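Local coordinates for outer membrane porin protein 32 (PDB 2FGQ) that forms anion-selective channels across the bacterial outer membrane as a trimer of beta barrels, with a d-malate bound in this structure, at residues E87-L90 and G91-V95; A177-G181 and P182-S186. One frame throughout, in Å; residues are numbered along the deposited sequence.

Contact 1. Residues E87-L90 and G91-V95; sequences EVRL and GRDLV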
ATOM      1  N   GLU A  87     -28.428  -6.288   7.515  1.00 13.90           N
ATOM      2  CA  GLU A  87     -27.290  -5.922   6.669  1.00 14.32           C
ATOM      3  C   GLU A  87     -26.595  -7.162   6.151  1.00 13.00           C
ATOM      4  O   GLU A  87     -26.333  -8.103   6.910  1.00 13.83           O
ATOM      5  CB  GLU A  87     -26.282  -5.089   7.474  1.00 15.91           C
ATOM      6  CG  GLU A  87     -25.111  -4.544   6.695  1.00 20.48           C
ATOM      7  CD  GLU A  87     -24.043  -3.915   7.597  1.00 27.27           C
ATOM      8  OE1 GLU A  87     -24.012  -4.158   8.821  1.00 36.94           O
ATOM      9  OE2 GLU A  87     -23.212  -3.203   7.083  1.00 32.00           O
ATOM     10  N   VAL A  88     -26.291  -7.153   4.856  1.00 12.07           N
ATOM     11  CA  VAL A  88     -25.477  -8.167   4.229  1.00 11.68           C
ATOM     12  C   VAL A  88     -24.192  -7.505   3.741  1.00 11.74           C
ATOM     13  O   VAL A  88     -24.241  -6.494   3.071  1.00 12.48           O
ATOM     14  CB  VAL A  88     -26.202  -8.845   3.056  1.00 12.81           C
ATOM     15  CG1 VAL A  88     -25.300  -9.829   2.377  1.00 13.53           C
ATOM     16  CG2 VAL A  88     -27.469  -9.547   3.568  1.00 15.64           C
ATOM     17  N   ARG A  89     -23.054  -8.103   4.085  1.00 11.03           N
ATOM     18  CA  ARG A  89     -21.724  -7.611   3.661  1.00 10.92           C
ATOM     19  C   ARG A  89     -20.956  -8.673   2.901  1.00 10.14           C
ATOM     20  O   ARG A  89     -20.972  -9.852   3.278  1.00 11.29           O
ATOM     21  CB  ARG A  89     -20.889  -7.280   4.865  1.00 11.74           C
ATOM     22  CG  ARG A  89     -21.437  -6.312   5.825  1.00 13.92           C
ATOM     23  CD  ARG A  89     -20.403  -6.019   6.967  1.00 16.71           C
ATOM     24  NE  ARG A  89     -21.004  -5.295   8.047  1.00 19.83           N
ATOM     25  CZ  ARG A  89     -20.463  -5.120   9.230  1.00 20.02           C
ATOM     26  NH1 ARG A  89     -19.287  -5.668   9.583  1.00 20.23           N
ATOM     27  NH2 ARG A  89     -21.128  -4.396  10.099  1.00 26.74           N
ATOM     28  N   LEU A  90     -20.287  -8.240   1.832  1.00  9.29           N
ATOM     29  CA  LEU A  90     -19.369  -9.079   1.075  1.00 10.32           C
ATOM     30  C   LEU A  90     -17.965  -8.530   1.159  1.00  9.73           C
ATOM     31  O   LEU A  90     -17.765  -7.362   0.830  1.00 10.82           O
ATOM     32  CB  LEU A  90     -19.712  -9.079  -0.418  1.00 11.38           C
ATOM     33  CG  LEU A  90     -20.845  -9.909  -1.048  1.00 18.49           C
ATOM     34  CD1 LEU A  90     -21.930 -10.301  -0.204  1.00 20.25           C
ATOM     35  CD2 LEU A  90     -21.284  -9.415  -2.444  1.00 17.84           C
ATOM     36  N   GLY A  91     -17.010  -9.405   1.484  1.00  9.23           N
ATOM     37  CA  GLY A  91     -15.614  -9.027   1.525  1.00  8.97           C
ATOM     38  C   GLY A  91     -14.933  -9.369   2.834  1.00  7.60           C
ATOM     39  O   GLY A  91     -15.558  -9.749   3.859  1.00  9.75           O
ATOM     40  N   ARG A  92     -13.622  -9.224   2.848  1.00  9.46           N
ATOM     41  CA  ARG A  92     -12.854  -9.480   4.042  1.00 10.00           C
ATOM     42  C   ARG A  92     -13.311  -8.595   5.213  1.00  9.38           C
ATOM     43  O   ARG A  92     -13.526  -7.392   5.059  1.00  9.82           O
ATOM     44  CB  ARG A  92     -11.378  -9.222   3.792  1.00 11.24           C
ATOM     45  CG  ARG A  92     -10.568  -9.618   5.061  1.00 12.91           C
ATOM     46  CD  ARG A  92      -9.151  -9.673   4.845  1.00 14.47           C
ATOM     47  NE  ARG A  92      -8.412  -9.795   6.074  1.00 11.67           N
ATOM     48  CZ  ARG A  92      -8.047 -10.940   6.625  1.00 12.56           C
ATOM     49  NH1 ARG A  92      -8.450 -12.120   6.152  1.00 12.38           N
ATOM     50  NH2 ARG A  92      -7.279 -10.906   7.692  1.00 11.17           N
ATOM     51  N   ASP A  93     -13.461  -9.207   6.371  1.00  9.70           N
ATOM     52  CA  ASP A  93     -13.919  -8.505   7.558  1.00  9.40           C
ATOM     53  C   ASP A  93     -13.687  -9.389   8.748  1.00  9.36           C
ATOM     54  O   ASP A  93     -13.350 -10.587   8.622  1.00  8.75           O
ATOM     55  CB  ASP A  93     -15.420  -8.259   7.378  1.00  9.68           C
ATOM     56  CG  ASP A  93     -15.993  -7.172   8.253  1.00 13.96           C
ATOM     57  OD1 ASP A  93     -15.304  -6.525   9.118  1.00 15.93           O
ATOM     58  OD2 ASP A  93     -17.223  -6.903   8.113  1.00 17.42           O
ATOM     59  N   LEU A  94     -13.888  -8.809   9.908  1.00  9.31           N
ATOM     60  CA  LEU A  94     -14.137  -9.627  11.101  1.00  9.71           C
ATOM     61  C   LEU A  94     -15.259 -10.624  10.851  1.00 10.71           C
ATOM     62  O   LEU A  94     -16.277 -10.279  10.251  1.00 10.50           O
ATOM     63  CB  LEU A  94     -14.529  -8.753  12.299  1.00 10.45           C
ATOM     64  CG  LEU A  94     -13.442  -7.810  12.816  1.00 12.07           C
ATOM     65  CD1 LEU A  94     -14.105  -6.829  13.763  1.00 15.22           C
ATOM     66  CD2 LEU A  94     -12.382  -8.596  13.496  1.00 14.01           C
ATOM     67  N   VAL A  95     -15.055 -11.866  11.264  1.00  9.53           N
ATOM     68  CA  VAL A  95     -16.160 -12.833  11.198  1.00 10.22           C
ATOM     69  C   VAL A  95     -17.161 -12.506  12.321  1.00 11.05           C
ATOM     70  O   VAL A  95     -16.807 -11.850  13.276  1.00 10.64           O
ATOM     71  CB  VAL A  95     -15.661 -14.301  11.302  1.00 10.57           C
ATOM     72  CG1 VAL A  95     -14.771 -14.616  10.094  1.00 12.89           C
ATOM     73  CG2 VAL A  95     -14.949 -14.590  12.603  1.00 10.11           C
TER
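R89 reaches over the bend that ends its strand and meets D93 four residues on in a salt bridge. NH1 of R89 lies 2.8 Å from OD2 of D93, with an angle of 154° at the hydrogen. The carboxylate receives it on the syn lone pair of OD2, at the edge of the guanidinium, with the two flat groups only 27° apart. The aspartate gets there because its CG is anti to the backbone N (chi1 -161°), which turns the carboxylate back to the arginine. Its other oxygen, OD1, takes a weak bond from the backbone N of L94, 2.8 Å away.

On its other edge the guanidinium holds E87, two residues back on the same strand face, side-on through NE and NH2. NH2 of R89 is 3.2 Å from OE1 of E87, on the syn side, while NE of R89 lies 3.2 Å from OE2 but well above the carboxylate plane. Arginine suits this place: an extended chain from CG to NE carries a flat group able to serve two acids at once. With alanine in place of R89, the carboxylates of E87 and D93 would probably lose the cation that joins them. G91 makes the bend possible, since at its backbone angles a CB would collide with O of L90.

Q99 gives NH1 of R89 a further acceptor, and R76 adds a second positive charge nearby. The strand end pairs with strands 76-83 and 137-141 in the barrel wall, and L90 packs on T12 of a neighbouring subunit. At the bend the chain turns toward the channel interior, consistent with the start of the constriction loop of general porins; beyond it strand 93-94 pairs with strand 133-134, L94 touches the d-malate, and helix 96-101 follows.

Contact 2. Residues A177-G181 and P182-S186; sequences AYDNG and PLSAS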
ATOM      1  N   ALA A 177     -27.550 -13.292  20.398  1.00 11.67           N
ATOM      2  CA  ALA A 177     -27.270 -12.363  21.463  1.00 12.02           C
ATOM      3  C   ALA A 177     -28.507 -11.609  21.923  1.00 12.21           C
ATOM      4  O   ALA A 177     -29.546 -11.587  21.235  1.00 12.14           O
ATOM      5  CB  ALA A 177     -26.240 -11.379  21.032  1.00 12.75           C
ATOM      6  N   TYR A 178     -28.368 -11.053  23.112  1.00 13.21           N
ATOM      7  CA  TYR A 178     -29.327 -10.129  23.702  1.00 12.68           C
ATOM      8  C   TYR A 178     -28.538  -8.881  24.116  1.00 13.22           C
ATOM      9  O   TYR A 178     -27.571  -8.986  24.880  1.00 13.98           O
ATOM     10  CB  TYR A 178     -30.022 -10.786  24.905  1.00 13.74           C
ATOM     11  CG  TYR A 178     -31.020  -9.848  25.534  1.00 15.62           C
ATOM     12  CD1 TYR A 178     -32.297  -9.723  25.030  1.00 15.11           C
ATOM     13  CD2 TYR A 178     -30.659  -9.045  26.583  1.00 15.00           C
ATOM     14  CE1 TYR A 178     -33.216  -8.812  25.586  1.00 16.25           C
ATOM     15  CE2 TYR A 178     -31.552  -8.116  27.125  1.00 17.16           C
ATOM     16  CZ  TYR A 178     -32.834  -8.017  26.640  1.00 16.50           C
ATOM     17  OH  TYR A 178     -33.699  -7.088  27.196  1.00 17.90           O
ATOM     18  N   ASP A 179     -28.965  -7.714  23.635  1.00 12.88           N
ATOM     19  CA  ASP A 179     -28.338  -6.442  23.937  1.00 14.05           C
ATOM     20  C   ASP A 179     -29.425  -5.419  24.126  1.00 14.17           C
ATOM     21  O   ASP A 179     -30.137  -5.102  23.173  1.00 14.93           O
ATOM     22  CB  ASP A 179     -27.466  -6.005  22.759  1.00 14.84           C
ATOM     23  CG  ASP A 179     -26.222  -6.806  22.674  1.00 16.38           C
ATOM     24  OD1 ASP A 179     -26.226  -7.821  21.939  1.00 15.90           O
ATOM     25  OD2 ASP A 179     -25.205  -6.499  23.344  1.00 19.27           O
ATOM     26  N   ASN A 180     -29.540  -4.900  25.339  1.00 13.92           N
ATOM     27  CA  ASN A 180     -30.539  -3.878  25.633  1.00 14.16           C
ATOM     28  C   ASN A 180     -29.991  -2.508  26.046  1.00 15.16           C
ATOM     29  O   ASN A 180     -30.765  -1.646  26.487  1.00 16.56           O
ATOM     30  CB  ASN A 180     -31.548  -4.433  26.653  1.00 14.43           C
ATOM     31  CG  ASN A 180     -30.989  -4.520  28.059  1.00 13.62           C
ATOM     32  OD1 ASN A 180     -29.841  -4.108  28.315  1.00 14.48           O
ATOM     33  ND2 ASN A 180     -31.800  -5.049  28.994  1.00 17.07           N
ATOM     34  N   GLY A 181     -28.680  -2.310  25.896  1.00 16.15           N
ATOM     35  CA  GLY A 181     -27.987  -1.159  26.436  1.00 16.65           C
ATOM     36  C   GLY A 181     -27.072  -1.578  27.592  1.00 16.97           C
ATOM     37  O   GLY A 181     -25.897  -1.884  27.367  1.00 17.76           O
ATOM     38  N   PRO A 182     -27.578  -1.609  28.819  1.00 16.72           N
ATOM     39  CA  PRO A 182     -26.733  -1.998  29.964  1.00 16.50           C
ATOM     40  C   PRO A 182     -26.311  -3.463  29.989  1.00 15.64           C
ATOM     41  O   PRO A 182     -25.243  -3.794  30.453  1.00 15.39           O
ATOM     42  CB  PRO A 182     -27.604  -1.666  31.177  1.00 17.81           C
ATOM     43  CG  PRO A 182     -28.984  -1.629  30.679  1.00 18.30           C
ATOM     44  CD  PRO A 182     -28.910  -1.153  29.268  1.00 17.59           C
ATOM     45  N   LEU A 183     -27.175  -4.338  29.490  1.00 14.34           N
ATOM     46  CA  LEU A 183     -26.944  -5.774  29.507  1.00 14.21           C
ATOM     47  C   LEU A 183     -26.639  -6.295  28.110  1.00 14.11           C
ATOM     48  O   LEU A 183     -27.308  -5.965  27.143  1.00 14.82           O
ATOM     49  CB  LEU A 183     -28.167  -6.501  30.055  1.00 15.16           C
ATOM     50  CG  LEU A 183     -28.115  -8.030  30.037  1.00 16.64           C
ATOM     51  CD1 LEU A 183     -27.047  -8.546  30.937  1.00 19.67           C
ATOM     52  CD2 LEU A 183     -29.463  -8.667  30.411  1.00 21.30           C
ATOM     53  N   SER A 184     -25.619  -7.130  28.043  1.00 14.32           N
ATOM     54  CA  SER A 184     -25.214  -7.785  26.804  1.00 13.38           C
ATOM     55  C   SER A 184     -24.817  -9.213  27.103  1.00 13.65           C
ATOM     56  O   SER A 184     -24.070  -9.461  28.056  1.00 14.72           O
ATOM     57  CB  SER A 184     -24.014  -7.035  26.191  1.00 13.58           C
ATOM     58  OG  SER A 184     -23.623  -7.578  24.929  1.00 14.44           O
ATOM     59  N   ALA A 185     -25.314 -10.147  26.297  1.00 13.30           N
ATOM     60  CA  ALA A 185     -24.855 -11.526  26.385  1.00 13.56           C
ATOM     61  C   ALA A 185     -24.901 -12.144  24.989  1.00 12.92           C
ATOM     62  O   ALA A 185     -25.819 -11.886  24.234  1.00 14.33           O
ATOM     63  CB  ALA A 185     -25.738 -12.313  27.310  1.00 14.91           C
ATOM     64  N   SER A 186     -23.927 -12.984  24.686  1.00 12.89           N
ATOM     65  CA  SER A 186     -23.817 -13.563  23.359  1.00 12.19           C
ATOM     66  C   SER A 186     -23.243 -14.961  23.419  1.00 11.92           C
ATOM     67  O   SER A 186     -22.344 -15.224  24.213  1.00 13.14           O
ATOM     68  CB  SER A 186     -22.882 -12.735  22.446  1.00 12.40           C
ATOM     69  OG  SER A 186     -23.125 -11.334  22.491  1.00 13.84           O
TER
HETATM   70  O   HOH W   1     -26.111  -4.014  25.234  1.00 23.50           O
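S184 and D179 face each other across a tight antiparallel hairpin, where OG of S184 donates a very short bond of 2.5 Å to OD2 of D179. They form a non-hydrogen-bonded pair, whose close backbones let two short polar side chains meet. A177 and S186 continue the same face toward the buried end, CB of A177 lying 3.4 Å from OG of S186; a methyl and a small hydroxyl fit the short distance between these backbones. Between these pairs, Y178 and A185 exchange two backbone hydrogen bonds.

The turn is the solvent side. CG of N180 sits between the backbone N and the carbonyl carbon (chi1 74°), bringing OD1 over the turn to accept a hydrogen bond from N of L183 (2.9 Å), while N of N180 donates to O of L183. G181 adopts angles that forbid a side chain, and P182 stiffens the turn. Water 1, 3.0 Å from O of G181 and from O of L183, can donate to either. CD2 of L183 rests obliquely against the Y178 ring, 3.9 Å from CE2.

K100 binds OD1 of D179 and OG of S186, and Y104 bonds to both serines, so the acid is probably kept ionised.

Contacts 1 and 2 lie in series along the chain, 87-95 closing well before 177-186 opens. Both reach the same closed antiparallel sheet of 16 strands: contact 1 at the end of strand 86-90, contact 2 at the hairpin of strands 171-179 and 183-196. Strands 137-141 and 148-155 stand between them in the wall. Their centres are 22 Å apart and their nearest atoms about 11 Å, so they do not touch. Helix 96-101, which follows contact 1 directly, supplies Q99 to R89 and K100 to D179. One short helix thus has polar ties to both places, linking the chain that leaves the wall near the malate pocket to a hairpin farther round the barrel.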